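Local coordinates for protein iron transport multicopper oxidase FET3 (Saccharomyces cerevisiae, PDB 1ZPU) that oxidises ferrous to ferric iron with dioxygen, using four bound copper ions, for high-affinity iron uptake, and also oxidises cuprous copper, at residues W7-D12 with L48-N53. Sequence-based numbering, arbitrary orientation.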
loop_
_atom_site.group_PDB
_atom_site.type_symbol
_atom_site.label_atom_id
_atom_site.label_comp_id
_atom_site.label_asym_id
_atom_site.label_seq_id
_atom_site.Cartn_x
_atom_site.Cartn_y
_atom_site.Cartn_z
ATOM N N TRP A 7 0.134 13.744 17.485
ATOM C CA TRP A 7 -0.696 14.125 16.344
ATOM C C TRP A 7 -2.174 13.913 16.565
ATOM O O TRP A 7 -2.601 12.848 17.009
ATOM C CB TRP A 7 -0.321 13.331 15.114
ATOM C CG TRP A 7 1.050 13.521 14.639
ATOM C CD1 TRP A 7 1.875 14.561 14.900
ATOM C CD2 TRP A 7 1.755 12.651 13.762
ATOM N NE1 TRP A 7 3.069 14.382 14.258
ATOM C CE2 TRP A 7 3.020 13.210 13.553
ATOM C CE3 TRP A 7 1.438 11.439 13.135
ATOM C CZ2 TRP A 7 3.982 12.601 12.740
ATOM C CZ3 TRP A 7 2.396 10.827 12.326
ATOM C CH2 TRP A 7 3.647 11.416 12.132
ATOM N N THR A 8 -2.948 14.932 16.206
ATOM C CA THR A 8 -4.403 14.900 16.319
ATOM C C THR A 8 -5.058 15.131 14.958
ATOM O O THR A 8 -4.785 16.135 14.280
ATOM C CB THR A 8 -4.909 15.961 17.310
ATOM O OG1 THR A 8 -4.307 15.734 18.586
ATOM C CG2 THR A 8 -6.413 15.897 17.422
ATOM N N THR A 9 -5.915 14.189 14.572
ATOM C CA THR A 9 -6.674 14.284 13.333
ATOM C C THR A 9 -7.715 15.380 13.420
ATOM O O THR A 9 -8.246 15.675 14.501
ATOM C CB THR A 9 -7.427 12.987 12.997
ATOM O OG1 THR A 9 -8.283 12.644 14.087
ATOM C CG2 THR A 9 -6.472 11.842 12.721
ATOM N N GLY A 10 -8.004 15.982 12.271
ATOM C CA GLY A 10 -9.024 17.013 12.176
ATOM C C GLY A 10 -9.425 17.276 10.748
ATOM O O GLY A 10 -8.855 16.709 9.827
ATOM N N TRP A 11 -10.413 18.143 10.566
ATOM C CA TRP A 11 -10.867 18.548 9.242
ATOM C C TRP A 11 -10.684 20.041 9.045
ATOM O O TRP A 11 -11.041 20.834 9.912
ATOM C CB TRP A 11 -12.339 18.193 9.043
ATOM C CG TRP A 11 -12.617 16.733 8.892
ATOM C CD1 TRP A 11 -13.086 15.885 9.849
ATOM C CD2 TRP A 11 -12.440 15.942 7.707
ATOM N NE1 TRP A 11 -13.218 14.618 9.346
ATOM C CE2 TRP A 11 -12.827 14.619 8.029
ATOM C CE3 TRP A 11 -11.996 16.223 6.403
ATOM C CZ2 TRP A 11 -12.780 13.565 7.093
ATOM C CZ3 TRP A 11 -11.951 15.177 5.471
ATOM C CH2 TRP A 11 -12.348 13.863 5.827
ATOM N N ASP A 12 -10.127 20.420 7.905
ATOM C CA ASP A 12 -10.020 21.818 7.516
ATOM C C ASP A 12 -10.084 21.933 6.011
ATOM O O ASP A 12 -9.747 20.984 5.300
ATOM C CB ASP A 12 -8.715 22.417 8.025
ATOM C CG ASP A 12 -8.849 22.962 9.434
ATOM O OD1 ASP A 12 -9.262 24.146 9.558
ATOM O OD2 ASP A 12 -8.561 22.207 10.410
ATOM N N LEU A 48 -1.349 9.049 18.479
ATOM C CA LEU A 48 -2.392 9.480 17.550
ATOM C C LEU A 48 -3.691 9.687 18.314
ATOM O O LEU A 48 -4.149 8.803 19.041
ATOM C CB LEU A 48 -2.601 8.471 16.425
ATOM C CG LEU A 48 -2.961 8.955 15.017
ATOM C CD1 LEU A 48 -3.529 7.798 14.221
ATOM C CD2 LEU A 48 -3.922 10.115 14.975
ATOM N N THR A 49 -4.273 10.868 18.157
ATOM C CA THR A 49 -5.548 11.169 18.773
ATOM C C THR A 49 -6.595 11.408 17.707
ATOM O O THR A 49 -6.434 12.249 16.841
ATOM C CB THR A 49 -5.469 12.403 19.683
ATOM O OG1 THR A 49 -4.419 12.215 20.634
ATOM C CG2 THR A 49 -6.793 12.616 20.421
ATOM N N ASN A 50 -7.683 10.660 17.795
ATOM C CA ASN A 50 -8.820 10.862 16.920
ATOM C C ASN A 50 -9.622 12.090 17.343
ATOM O O ASN A 50 -10.368 12.048 18.320
ATOM C CB ASN A 50 -9.720 9.622 16.930
ATOM C CG ASN A 50 -10.788 9.672 15.863
ATOM O OD1 ASN A 50 -10.955 10.687 15.190
ATOM N ND2 ASN A 50 -11.506 8.573 15.689
ATOM N N GLY A 51 -9.458 13.182 16.602
ATOM C CA GLY A 51 -10.191 14.415 16.875
ATOM C C GLY A 51 -11.315 14.652 15.887
ATOM O O GLY A 51 -11.894 15.737 15.847
ATOM N N MET A 52 -11.608 13.634 15.078
ATOM C CA MET A 52 -12.706 13.691 14.110
ATOM C C MET A 52 -14.004 13.323 14.802
ATOM O O MET A 52 -14.007 12.500 15.716
ATOM C CB MET A 52 -12.449 12.758 12.928
ATOM C CG MET A 52 -11.553 13.339 11.898
ATOM S SD MET A 52 -10.722 12.070 10.897
ATOM C CE MET A 52 -10.371 10.819 12.147
ATOM N N ASN A 53 -15.101 13.924 14.358
ATOM C CA ASN A 53 -16.347 13.893 15.134
ATOM C C ASN A 53 -17.137 12.583 15.096
ATOM O O ASN A 53 -17.934 12.298 15.987
ATOM C CB ASN A 53 -17.266 15.028 14.680
ATOM C CG ASN A 53 -18.154 15.521 15.787
ATOM O OD1 ASN A 53 -17.666 16.014 16.806
ATOM N ND2 ASN A 53 -19.469 15.395 15.604
#
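T9 reaches across to the 48-53 segment just where that chain leaves the sheet, and its two branches do different jobs. With chi1 at 57°, OG1 sits between the backbone N and the carbonyl carbon, where it accepts a hydrogen bond from G51 N at 2.8 Å. CG2 meets CD2 of L48 at 3.8 Å, the two side chains crossing at about a right angle. M52 also crosses T9 at roughly a right angle; its chain bends at chi3, and CE lies 3.8 Å from T9 CB. Further along, M52 crosses the W11 indole obliquely: CG lies nearest NE1 and CD1, while SD stands 4.6 Å from the centroid of the five-membered ring, 44° off its normal, an oblique Met-aromatic contact. On the sheet face occupied by T8 and T49, these two lie side by side and point the same way, T8 OG1 against T49 CB; the T49 hydroxyl is hydrogen-bonded to T88 OG1.

The two backbones run parallel. T49 bridges the neighbouring strand, its N donating to W7 O at 2.8 Å and its O accepting from T9 N at 3.0 Å. Beyond T49 the regular bridges end, and the next bond across runs from G51 N to the T9 hydroxyl. N50 OD1 accepts from M52 N to close an Asx turn, while ND2 bonds to I83 O and T55 O. Strands 2-14 and 43-49 are the central pair of a four-stranded mixed sheet in the first cupredoxin-like domain of this multicopper oxidase.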